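Local atomic coordinates of Alr4995 protein (PDB entry 6LRF), a protein that acts as a bifunctional enzyme with arginine dihydrolase and ornithine cyclodeaminase activities, probably housed in its guanidine-modifying and Rossmann-type parts respectively. Residues B[622-627]-B[643-648]; B[595-600]-B[614-619]; B[493-498]-B[506-511]. All blocks are in the same frame, centred on the assembly; numbering follows the deposited sequence.

Overall arrangement
All three contacts lie in the Rossmann-type region of the chain and rest mainly on apolar side chains. Interactions 1 and 2 share helix 613-624: residues 614-619 lie against strand 594-597, and residues 622-627 meet the end of helix 637-645. They touch each other, and both reach a second subunit. Interaction 3 sits at the middle of the same parallel sheet, its centre about 19 Å from the centres of the other two. It is fully buried and wholly aliphatic, as is interaction 2 at its alanine pair. Glu619 of interaction 2 brings a carboxylate to a partly exposed margin, and interaction 1 holds a buried threonine hydroxyl bonded to its own helix.

Interaction 1: residues B[622-627]-B[643-648]; sequences KHLEGA and GNMTPA
Leu624 and Met645 form a small apolar contact where helices 613-624 and 637-645 run out into loops, in the Rossmann-type region and next to a second subunit. The leucine does the reaching: its CG lies beside the backbone N, and with chi2 at 180° CD1 extends as far from the backbone as the chain allows. CD1 of Leu624 lies 3.8 Å from CB of Met645 and 3.9 Å from OG1 of Thr646. One methyl thus bridges two consecutive residues, and the leucine side chain crosses both at about a right angle. Met645, present as selenomethionine, starts toward the leucine and then leads away. SE of Met645 stays 4.1 Å from CD1 of Leu624, and the bend at chi3 turns only the terminal methyl. Met645 also packs on Gln617 and Tyr620 of helix 613-624 and on Arg403 of a second subunit. Leu624 and Thr646 both pack on Ile630 of strand 629-633, and Leu624 also touches Val492. Directly after the leucine the chain reverses in a type II beta turn that leads toward strand 629-633. It is closed by a 3.1 Å hydrogen bond from Ala627 N to Leu624 O, with Gly626 supplying the positive phi that this turn needs at its third position. OG1 of Thr646 makes a van der Waals contact with CD1 of Leu624; it is also hydrogen-bonded to the carbonyl O of Val642, one turn back in helix 637-645. The contact is therefore held by dispersion and the hydrophobic effect over a modest 108 Å² of buried surface, and the bond to Val642 O probably lowers the cost of placing this buried hydroxyl against a methyl.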
ATOM      1  N   LYS B 622      17.322  18.527 -24.614  1.00 23.11           N
ATOM      2  CA  LYS B 622      18.128  19.737 -24.699  1.00 26.78           C
ATOM      3  C   LYS B 622      18.346  20.369 -23.324  1.00 29.50           C
ATOM      4  O   LYS B 622      19.471  20.717 -22.955  1.00 30.13           O
ATOM      5  CB  LYS B 622      17.483  20.748 -25.646  1.00 25.83           C
ATOM      6  CG  LYS B 622      18.335  21.997 -25.849  1.00 33.19           C
ATOM      7  CD  LYS B 622      17.670  22.965 -26.827  1.00 45.87           C
ATOM      8  CE  LYS B 622      16.398  23.583 -26.257  1.00 42.86           C
ATOM      9  NZ  LYS B 622      16.686  24.532 -25.125  1.00 47.86           N
ATOM     10  N   HIS B 623      17.281  20.510 -22.548  1.00 27.07           N
ATOM     11  CA  HIS B 623      17.436  21.129 -21.236  1.00 27.71           C
ATOM     12  C   HIS B 623      18.147  20.212 -20.251  1.00 26.66           C
ATOM     13  O   HIS B 623      18.686  20.675 -19.251  1.00 25.11           O
ATOM     14  CB  HIS B 623      16.079  21.555 -20.692  1.00 27.35           C
ATOM     15  CG  HIS B 623      15.497  22.708 -21.433  1.00 29.69           C
ATOM     16  ND1 HIS B 623      16.065  23.962 -21.409  1.00 33.80           N
ATOM     17  CD2 HIS B 623      14.425  22.791 -22.255  1.00 31.67           C
ATOM     18  CE1 HIS B 623      15.356  24.774 -22.170  1.00 40.59           C
ATOM     19  NE2 HIS B 623      14.352  24.090 -22.692  1.00 36.49           N
ATOM     20  N   LEU B 624      18.168  18.913 -20.536  1.00 23.08           N
ATOM     21  CA  LEU B 624      18.883  17.990 -19.669  1.00 20.74           C
ATOM     22  C   LEU B 624      20.409  18.071 -19.854  1.00 27.93           C
ATOM     23  O   LEU B 624      21.160  17.671 -18.973  1.00 26.27           O
ATOM     24  CB  LEU B 624      18.393  16.564 -19.910  1.00 23.51           C
ATOM     25  CG  LEU B 624      17.023  16.235 -19.300  1.00 25.55           C
ATOM     26  CD1 LEU B 624      16.637  14.799 -19.604  1.00 21.67           C
ATOM     27  CD2 LEU B 624      17.053  16.460 -17.805  1.00 22.61           C
ATOM     28  N   GLU B 625      20.866  18.595 -20.989  1.00 27.87           N
ATOM     29  CA  GLU B 625      22.306  18.701 -21.261  1.00 27.41           C
ATOM     30  C   GLU B 625      23.009  19.514 -20.176  1.00 30.43           C
ATOM     31  O   GLU B 625      22.554  20.602 -19.826  1.00 27.61           O
ATOM     32  CB  GLU B 625      22.548  19.347 -22.627  1.00 27.60           C
ATOM     33  CG  GLU B 625      22.125  18.469 -23.803  1.00 40.39           C
ATOM     34  CD  GLU B 625      22.302  19.142 -25.166  1.00 46.76           C
ATOM     35  OE1 GLU B 625      22.747  20.314 -25.221  1.00 47.13           O
ATOM     36  OE2 GLU B 625      21.992  18.482 -26.185  1.00 46.41           O
ATOM     37  N   GLY B 626      24.095  18.971 -19.628  1.00 25.99           N
ATOM     38  CA  GLY B 626      24.849  19.647 -18.581  1.00 26.35           C
ATOM     39  C   GLY B 626      24.324  19.502 -17.159  1.00 29.46           C
ATOM     40  O   GLY B 626      24.930  20.014 -16.217  1.00 30.88           O
ATOM     41  N   ALA B 627      23.195  18.817 -16.992  1.00 28.93           N
ATOM     42  CA  ALA B 627      22.605  18.638 -15.658  1.00 26.58           C
ATOM     43  C   ALA B 627      23.525  17.874 -14.703  1.00 29.14           C
ATOM     44  O   ALA B 627      24.077  16.844 -15.074  1.00 28.06           O
ATOM     45  CB  ALA B 627      21.250  17.909 -15.770  1.00 28.24           C
ATOM     46  N   GLY B 643      14.646   9.958 -16.938  1.00 24.01           N
ATOM     47  CA  GLY B 643      15.604   8.935 -16.570  1.00 24.81           C
ATOM     48  C   GLY B 643      16.218   8.270 -17.789  1.00 28.44           C
ATOM     49  O   GLY B 643      17.449   8.152 -17.872  1.00 23.85           O
ATOM     50  N   ASN B 644      15.368   7.837 -18.731  1.00 27.54           N
ATOM     51  CA  ASN B 644      15.835   7.221 -19.985  1.00 30.13           C
ATOM     52  C   ASN B 644      16.819   8.126 -20.696  1.00 29.76           C
ATOM     53  O   ASN B 644      17.765   7.665 -21.319  1.00 25.85           O
ATOM     54  CB  ASN B 644      14.689   6.932 -20.973  1.00 25.76           C
ATOM     55  CG  ASN B 644      13.602   6.052 -20.398  1.00 32.94           C
ATOM     56  OD1 ASN B 644      13.836   5.248 -19.494  1.00 31.76           O
ATOM     57  ND2 ASN B 644      12.381   6.218 -20.919  1.00 33.92           N
HETATM   58  N   MSE B 645      16.579   9.426 -20.619  1.00 24.34           N
HETATM   59  CA  MSE B 645      17.389  10.362 -21.381  1.00 23.47           C
HETATM   60  C   MSE B 645      18.691  10.748 -20.706  1.00 25.44           C
HETATM   61  O   MSE B 645      19.499  11.439 -21.319  1.00 25.00           O
HETATM   62  CB  MSE B 645      16.606  11.640 -21.669  1.00 24.25           C
HETATM   63  CG  MSE B 645      15.424  11.465 -22.589  1.00 30.82           C
HETATM   64 SE   MSE B 645      14.513  13.179 -22.702  0.54 29.50          SE
HETATM   65  CE  MSE B 645      12.685  12.559 -22.987  1.00 22.19           C
ATOM     66  N   THR B 646      18.891  10.329 -19.458  1.00 22.73           N
ATOM     67  CA  THR B 646      19.988  10.866 -18.647  1.00 24.50           C
ATOM     68  C   THR B 646      21.173   9.910 -18.460  1.00 21.76           C
ATOM     69  O   THR B 646      20.990   8.788 -17.998  1.00 20.25           O
ATOM     70  CB  THR B 646      19.478  11.249 -17.245  1.00 28.46           C
ATOM     71  OG1 THR B 646      18.433  12.230 -17.364  1.00 30.34           O
ATOM     72  CG2 THR B 646      20.625  11.799 -16.394  1.00 25.97           C
ATOM     73  N   PRO B 647      22.402  10.368 -18.776  1.00 25.69           N
ATOM     74  CA  PRO B 647      23.591   9.525 -18.607  1.00 25.50           C
ATOM     75  C   PRO B 647      23.974   9.321 -17.149  1.00 29.88           C
ATOM     76  O   PRO B 647      23.415   9.987 -16.280  1.00 28.51           O
ATOM     77  CB  PRO B 647      24.683  10.317 -19.326  1.00 26.15           C
ATOM     78  CG  PRO B 647      24.268  11.721 -19.176  1.00 29.92           C
ATOM     79  CD  PRO B 647      22.753  11.695 -19.314  1.00 25.81           C
ATOM     80  N   ALA B 648      24.930   8.433 -16.890  1.00 25.26           N
ATOM     81  CA  ALA B 648      25.497   8.287 -15.554  1.00 29.77           C
ATOM     82  C   ALA B 648      26.266   9.556 -15.157  1.00 27.27           C
ATOM     83  O   ALA B 648      26.569  10.405 -15.992  1.00 28.29           O
ATOM     84  CB  ALA B 648      26.418   7.050 -15.481  1.00 23.89           C
TER

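Interaction 2: residues B[595-600]-B[614-619]; sequences VLAGSI and IKAQEE
Ala597 and Ala616 meet in the tightly packed part of this contact, where strand 594-597, the outermost on its side of the parallel sheet within this chain, carries helix 613-624. Two small residues let the backbones close in: CA of Ala597 lies 5.6 Å from CA of Ala616. CB of Ala597 meets CB of Ala616 at 4.0 Å. This is the strand-to-helix half of a beta-alpha-beta crossover that leads on to strand 629-633. The packed part continues at buried Val595, whose side chain and that of Glu619 cross obliquely. Both valine methyls straddle the glutamate stem, CG1 and CG2 of Val595 each 4.0 Å from CB of Glu619. The glutamate runs on extended beyond CG, which brings OE1 of Glu619 to 3.4 Å from CG1 of Val595. The solvent side begins at this carboxylate, whose other oxygen, OE2, accepts a hydrogen bond from Gln610 NE2; Lys615 and Glu618 are exposed beyond it. The valine thus packs against the aliphatic stem of a charged residue, and the bond to Gln610 probably helps to steady the carboxylate at the partly exposed margin.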
ATOM      1  N   VAL B 595       9.445  23.186 -19.857  1.00 23.77           N
ATOM      2  CA  VAL B 595       8.808  22.467 -20.950  1.00 22.36           C
ATOM      3  C   VAL B 595       7.641  21.685 -20.379  1.00 21.16           C
ATOM      4  O   VAL B 595       7.789  20.936 -19.394  1.00 21.30           O
ATOM      5  CB  VAL B 595       9.779  21.503 -21.674  1.00 25.87           C
ATOM      6  CG1 VAL B 595       9.059  20.757 -22.807  1.00 19.76           C
ATOM      7  CG2 VAL B 595      10.999  22.254 -22.206  1.00 31.10           C
ATOM      8  N   LEU B 596       6.471  21.881 -20.971  1.00 21.34           N
ATOM      9  CA  LEU B 596       5.307  21.087 -20.611  1.00 19.73           C
ATOM     10  C   LEU B 596       5.036  20.071 -21.722  1.00 19.59           C
ATOM     11  O   LEU B 596       4.626  20.437 -22.816  1.00 19.79           O
ATOM     12  CB  LEU B 596       4.091  21.985 -20.380  1.00 17.87           C
ATOM     13  CG  LEU B 596       4.319  23.147 -19.399  1.00 22.02           C
ATOM     14  CD1 LEU B 596       3.085  24.016 -19.295  1.00 22.77           C
ATOM     15  CD2 LEU B 596       4.713  22.644 -18.022  1.00 18.48           C
ATOM     16  N   ALA B 597       5.301  18.799 -21.446  1.00 17.88           N
ATOM     17  CA  ALA B 597       5.030  17.742 -22.427  1.00 21.27           C
ATOM     18  C   ALA B 597       3.592  17.324 -22.320  1.00 19.69           C
ATOM     19  O   ALA B 597       3.110  17.060 -21.217  1.00 20.56           O
ATOM     20  CB  ALA B 597       5.925  16.552 -22.209  1.00 22.39           C
ATOM     21  N   GLY B 598       2.905  17.247 -23.452  1.00 21.37           N
ATOM     22  CA  GLY B 598       1.506  16.862 -23.445  1.00 20.75           C
ATOM     23  C   GLY B 598       1.301  15.409 -23.049  1.00 20.34           C
ATOM     24  O   GLY B 598       2.257  14.640 -22.964  1.00 18.70           O
ATOM     25  N   SER B 599       0.045  15.039 -22.821  1.00 17.60           N
ATOM     26  CA  SER B 599      -0.331  13.651 -22.583  1.00 19.56           C
ATOM     27  C   SER B 599      -1.739  13.416 -23.130  1.00 20.93           C
ATOM     28  O   SER B 599      -2.462  14.373 -23.436  1.00 18.96           O
ATOM     29  CB  SER B 599      -0.255  13.307 -21.097  1.00 24.91           C
ATOM     30  OG  SER B 599      -1.440  13.683 -20.425  1.00 25.56           O
ATOM     31  N   ILE B 600      -2.119  12.144 -23.261  1.00 19.56           N
ATOM     32  CA  ILE B 600      -3.436  11.776 -23.793  1.00 22.62           C
ATOM     33  C   ILE B 600      -4.599  12.268 -22.886  1.00 21.72           C
ATOM     34  O   ILE B 600      -5.740  12.410 -23.335  1.00 21.40           O
ATOM     35  CB  ILE B 600      -3.509  10.229 -24.003  1.00 22.77           C
ATOM     36  CG1 ILE B 600      -4.727   9.820 -24.848  1.00 22.53           C
ATOM     37  CG2 ILE B 600      -3.445   9.497 -22.670  1.00 21.61           C
ATOM     38  CD1 ILE B 600      -4.670  10.325 -26.264  1.00 19.07           C
ATOM     39  N   ILE B 614       7.455  14.156 -30.303  1.00 19.80           N
ATOM     40  CA  ILE B 614       8.825  14.074 -30.822  1.00 20.32           C
ATOM     41  C   ILE B 614       9.572  15.366 -30.443  1.00 18.88           C
ATOM     42  O   ILE B 614      10.717  15.344 -29.964  1.00 17.39           O
ATOM     43  CB  ILE B 614       8.852  13.869 -32.355  1.00 16.64           C
ATOM     44  CG1 ILE B 614       8.173  12.536 -32.746  1.00 18.07           C
ATOM     45  CG2 ILE B 614      10.295  13.984 -32.880  1.00 18.96           C
ATOM     46  CD1 ILE B 614       8.803  11.286 -32.166  1.00 18.25           C
ATOM     47  N   LYS B 615       8.913  16.502 -30.636  1.00 17.77           N
ATOM     48  CA  LYS B 615       9.516  17.770 -30.240  1.00 17.89           C
ATOM     49  C   LYS B 615       9.655  17.875 -28.732  1.00 23.85           C
ATOM     50  O   LYS B 615      10.639  18.440 -28.229  1.00 23.64           O
ATOM     51  CB  LYS B 615       8.696  18.935 -30.771  1.00 22.28           C
ATOM     52  CG  LYS B 615       8.758  19.051 -32.274  1.00 26.97           C
ATOM     53  CD  LYS B 615       7.850  20.163 -32.752  1.00 28.88           C
ATOM     54  CE  LYS B 615       7.881  20.290 -34.259  1.00 33.35           C
ATOM     55  NZ  LYS B 615       6.968  21.384 -34.672  1.00 40.57           N
ATOM     56  N   ALA B 616       8.687  17.330 -27.996  1.00 18.16           N
ATOM     57  CA  ALA B 616       8.785  17.373 -26.538  1.00 18.67           C
ATOM     58  C   ALA B 616       9.998  16.597 -26.050  1.00 19.45           C
ATOM     59  O   ALA B 616      10.702  17.045 -25.149  1.00 18.86           O
ATOM     60  CB  ALA B 616       7.498  16.830 -25.870  1.00 15.69           C
ATOM     61  N   GLN B 617      10.253  15.432 -26.630  1.00 17.32           N
ATOM     62  CA  GLN B 617      11.399  14.643 -26.184  1.00 20.47           C
ATOM     63  C   GLN B 617      12.701  15.367 -26.516  1.00 20.59           C
ATOM     64  O   GLN B 617      13.664  15.335 -25.751  1.00 18.79           O
ATOM     65  CB  GLN B 617      11.382  13.246 -26.815  1.00 16.88           C
ATOM     66  CG  GLN B 617      10.407  12.298 -26.130  1.00 21.65           C
ATOM     67  CD  GLN B 617      10.389  10.900 -26.754  1.00 27.45           C
ATOM     68  OE1 GLN B 617      10.942  10.676 -27.838  1.00 26.59           O
ATOM     69  NE2 GLN B 617       9.755   9.954 -26.062  1.00 20.33           N
ATOM     70  N   GLU B 618      12.716  16.029 -27.658  1.00 20.07           N
ATOM     71  CA  GLU B 618      13.875  16.812 -28.063  1.00 22.06           C
ATOM     72  C   GLU B 618      14.118  17.995 -27.126  1.00 24.58           C
ATOM     73  O   GLU B 618      15.259  18.297 -26.770  1.00 21.40           O
ATOM     74  CB  GLU B 618      13.690  17.310 -29.496  1.00 25.17           C
ATOM     75  CG  GLU B 618      14.731  18.331 -29.918  1.00 39.20           C
ATOM     76  CD  GLU B 618      14.340  19.095 -31.178  1.00 53.28           C
ATOM     77  OE1 GLU B 618      13.142  19.454 -31.329  1.00 50.12           O
ATOM     78  OE2 GLU B 618      15.241  19.344 -32.015  1.00 63.23           O
ATOM     79  N   GLU B 619      13.041  18.672 -26.734  1.00 22.87           N
ATOM     80  CA  GLU B 619      13.152  19.814 -25.828  1.00 21.51           C
ATOM     81  C   GLU B 619      13.597  19.378 -24.431  1.00 25.60           C
ATOM     82  O   GLU B 619      14.401  20.072 -23.792  1.00 21.99           O
ATOM     83  CB  GLU B 619      11.816  20.571 -25.757  1.00 25.51           C
ATOM     84  CG  GLU B 619      11.432  21.255 -27.076  1.00 25.68           C
ATOM     85  CD  GLU B 619       9.963  21.692 -27.116  1.00 34.31           C
ATOM     86  OE1 GLU B 619       9.338  21.781 -26.038  1.00 40.27           O
ATOM     87  OE2 GLU B 619       9.430  21.956 -28.219  1.00 36.83           O
TER

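Interaction 3: residues B[493-498]-B[506-511]; sequences VTAGPV and EHLSRL
Strand 491-495 and helix 505-513 run with their backbones well separated, CA of Ala495 and CA of Leu508 standing 9.3 Å apart. They belong to the first beta-alpha-beta unit of the Rossmann fold, in which strand 491-495 lies at the middle of the sheet and the chain goes on through the helix to strand 519-523. Leu508 is the one helix side chain of residues 506-511 that reaches the strand residues. It leaves the helix with CG anti to its own N (chi1 176°), which carries the fork toward the strand, where its two methyls divide the work between Val493 and Ala495. These are two residues apart in an extended strand, so both point to the helix side of the sheet, while Thr494 between them hydrogen-bonds its hydroxyl to Ser635 OG. Neighbouring strands hold the backbone of Val493 and Ala495 through hydrogen bonds to Leu521, and Leu631 and Leu633 also pack against the Val493 side chain. The helix packs as well on helix 680-694, through His507 on Leu684 and Leu511 on Leu691. All three touching residues are buried, and the surface they hide from each other is small, 97 Å² in total. Both methyl contacts are ordinary, rather loose van der Waals contacts: CD1 of Leu508 lies 4.3 Å from CG1 of Val493, and on the other branch CD2 of Leu508 faces CB of Ala495 at 4.2 Å.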
ATOM      1  N   VAL B 493      14.522  20.174 -12.441  1.00 19.96           N
ATOM      2  CA  VAL B 493      13.424  19.639 -11.658  1.00 20.09           C
ATOM      3  C   VAL B 493      12.334  19.120 -12.584  1.00 19.31           C
ATOM      4  O   VAL B 493      11.993  19.762 -13.580  1.00 20.88           O
ATOM      5  CB  VAL B 493      12.859  20.715 -10.698  1.00 23.04           C
ATOM      6  CG1 VAL B 493      11.615  20.223 -10.022  1.00 22.93           C
ATOM      7  CG2 VAL B 493      13.911  21.080  -9.649  1.00 23.44           C
ATOM      8  N   THR B 494      11.816  17.937 -12.277  1.00 22.98           N
ATOM      9  CA  THR B 494      10.586  17.454 -12.893  1.00 21.62           C
ATOM     10  C   THR B 494       9.524  17.493 -11.803  1.00 24.08           C
ATOM     11  O   THR B 494       9.821  17.239 -10.640  1.00 26.46           O
ATOM     12  CB  THR B 494      10.724  16.024 -13.465  1.00 25.50           C
ATOM     13  OG1 THR B 494      10.819  15.088 -12.384  1.00 27.36           O
ATOM     14  CG2 THR B 494      11.978  15.910 -14.297  1.00 23.84           C
ATOM     15  N   ALA B 495       8.292  17.835 -12.138  1.00 19.53           N
ATOM     16  CA  ALA B 495       7.306  17.974 -11.075  1.00 21.81           C
ATOM     17  C   ALA B 495       5.908  17.641 -11.566  1.00 23.03           C
ATOM     18  O   ALA B 495       5.561  17.987 -12.682  1.00 22.90           O
ATOM     19  CB  ALA B 495       7.351  19.394 -10.507  1.00 22.34           C
ATOM     20  N   GLY B 496       5.115  16.981 -10.727  1.00 23.24           N
ATOM     21  CA  GLY B 496       3.732  16.686 -11.054  1.00 24.80           C
ATOM     22  C   GLY B 496       2.780  17.382 -10.097  1.00 23.77           C
ATOM     23  O   GLY B 496       3.218  17.941  -9.085  1.00 23.04           O
ATOM     24  N   PRO B 497       1.470  17.339 -10.396  1.00 27.14           N
ATOM     25  CA  PRO B 497       0.428  18.078  -9.650  1.00 28.46           C
ATOM     26  C   PRO B 497       0.421  17.797  -8.150  1.00 25.62           C
ATOM     27  O   PRO B 497       0.080  18.684  -7.376  1.00 27.21           O
ATOM     28  CB  PRO B 497      -0.879  17.588 -10.282  1.00 29.22           C
ATOM     29  CG  PRO B 497      -0.503  17.120 -11.614  1.00 26.57           C
ATOM     30  CD  PRO B 497       0.892  16.558 -11.500  1.00 27.15           C
ATOM     31  N   VAL B 498       0.818  16.597  -7.741  1.00 25.80           N
ATOM     32  CA  VAL B 498       0.851  16.264  -6.320  1.00 25.81           C
ATOM     33  C   VAL B 498       1.763  17.218  -5.538  1.00 26.65           C
ATOM     34  O   VAL B 498       1.597  17.404  -4.328  1.00 26.64           O
ATOM     35  CB  VAL B 498       1.268  14.790  -6.130  1.00 25.43           C
ATOM     36  CG1 VAL B 498       1.584  14.490  -4.689  1.00 33.50           C
ATOM     37  CG2 VAL B 498       0.139  13.899  -6.608  1.00 32.39           C
ATOM     38  N   GLU B 506       4.550  26.391  -2.694  1.00 27.06           N
ATOM     39  CA  GLU B 506       5.272  27.534  -2.128  1.00 28.09           C
ATOM     40  C   GLU B 506       6.756  27.225  -1.985  1.00 25.42           C
ATOM     41  O   GLU B 506       7.591  28.101  -2.182  1.00 29.84           O
ATOM     42  CB  GLU B 506       4.691  27.938  -0.762  1.00 25.95           C
ATOM     43  CG  GLU B 506       4.542  26.767   0.208  1.00 43.32           C
ATOM     44  CD  GLU B 506       4.257  27.195   1.652  1.00 53.25           C
ATOM     45  OE1 GLU B 506       4.479  28.382   1.989  1.00 50.81           O
ATOM     46  OE2 GLU B 506       3.805  26.331   2.443  1.00 57.50           O
ATOM     47  N   HIS B 507       7.094  25.985  -1.643  1.00 27.47           N
ATOM     48  CA  HIS B 507       8.505  25.656  -1.415  1.00 28.03           C
ATOM     49  C   HIS B 507       9.267  25.487  -2.719  1.00 26.20           C
ATOM     50  O   HIS B 507      10.402  25.948  -2.841  1.00 27.84           O
ATOM     51  CB  HIS B 507       8.633  24.399  -0.562  1.00 31.10           C
ATOM     52  CG  HIS B 507       8.032  24.544   0.801  1.00 33.76           C
ATOM     53  ND1 HIS B 507       8.525  25.423   1.740  1.00 32.38           N
ATOM     54  CD2 HIS B 507       6.967  23.935   1.376  1.00 31.91           C
ATOM     55  CE1 HIS B 507       7.796  25.345   2.836  1.00 33.78           C
ATOM     56  NE2 HIS B 507       6.844  24.449   2.643  1.00 34.93           N
ATOM     57  N   LEU B 508       8.645  24.831  -3.695  1.00 24.30           N
ATOM     58  CA  LEU B 508       9.239  24.753  -5.024  1.00 27.43           C
ATOM     59  C   LEU B 508       9.424  26.159  -5.596  1.00 25.51           C
ATOM     60  O   LEU B 508      10.461  26.454  -6.167  1.00 27.52           O
ATOM     61  CB  LEU B 508       8.383  23.886  -5.965  1.00 23.98           C
ATOM     62  CG  LEU B 508       8.866  23.807  -7.418  1.00 24.64           C
ATOM     63  CD1 LEU B 508      10.364  23.507  -7.475  1.00 23.36           C
ATOM     64  CD2 LEU B 508       8.096  22.753  -8.185  1.00 22.12           C
ATOM     65  N   SER B 509       8.418  27.018  -5.432  1.00 27.32           N
ATOM     66  CA  SER B 509       8.500  28.427  -5.841  1.00 27.51           C
ATOM     67  C   SER B 509       9.718  29.101  -5.262  1.00 29.29           C
ATOM     68  O   SER B 509      10.422  29.858  -5.933  1.00 32.41           O
ATOM     69  CB  SER B 509       7.263  29.211  -5.373  1.00 30.19           C
ATOM     70  OG  SER B 509       6.127  28.923  -6.152  1.00 31.69           O
ATOM     71  N   ARG B 510       9.933  28.851  -3.977  1.00 29.40           N
ATOM     72  CA  ARG B 510      11.046  29.462  -3.274  1.00 32.18           C
ATOM     73  C   ARG B 510      12.383  28.969  -3.839  1.00 32.61           C
ATOM     74  O   ARG B 510      13.279  29.772  -4.118  1.00 32.56           O
ATOM     75  CB  ARG B 510      10.943  29.172  -1.779  1.00 32.01           C
ATOM     76  CG  ARG B 510      12.155  29.626  -1.018  1.00 41.98           C
ATOM     77  CD  ARG B 510      11.802  30.316   0.277  1.00 44.55           C
ATOM     78  NE  ARG B 510      13.033  30.767   0.914  1.00 52.57           N
ATOM     79  CZ  ARG B 510      13.621  30.148   1.930  1.00 45.57           C
ATOM     80  NH1 ARG B 510      13.070  29.062   2.453  1.00 42.37           N
ATOM     81  NH2 ARG B 510      14.753  30.630   2.430  1.00 51.96           N
ATOM     82  N   LEU B 511      12.510  27.655  -4.023  1.00 29.96           N
ATOM     83  CA  LEU B 511      13.696  27.085  -4.669  1.00 29.70           C
ATOM     84  C   LEU B 511      14.049  27.764  -5.999  1.00 25.75           C
ATOM     85  O   LEU B 511      15.216  28.063  -6.256  1.00 27.73           O
ATOM     86  CB  LEU B 511      13.502  25.586  -4.897  1.00 27.22           C
ATOM     87  CG  LEU B 511      13.576  24.717  -3.648  1.00 29.32           C
ATOM     88  CD1 LEU B 511      13.292  23.281  -4.013  1.00 28.65           C
ATOM     89  CD2 LEU B 511      14.945  24.846  -2.997  1.00 22.39           C
TER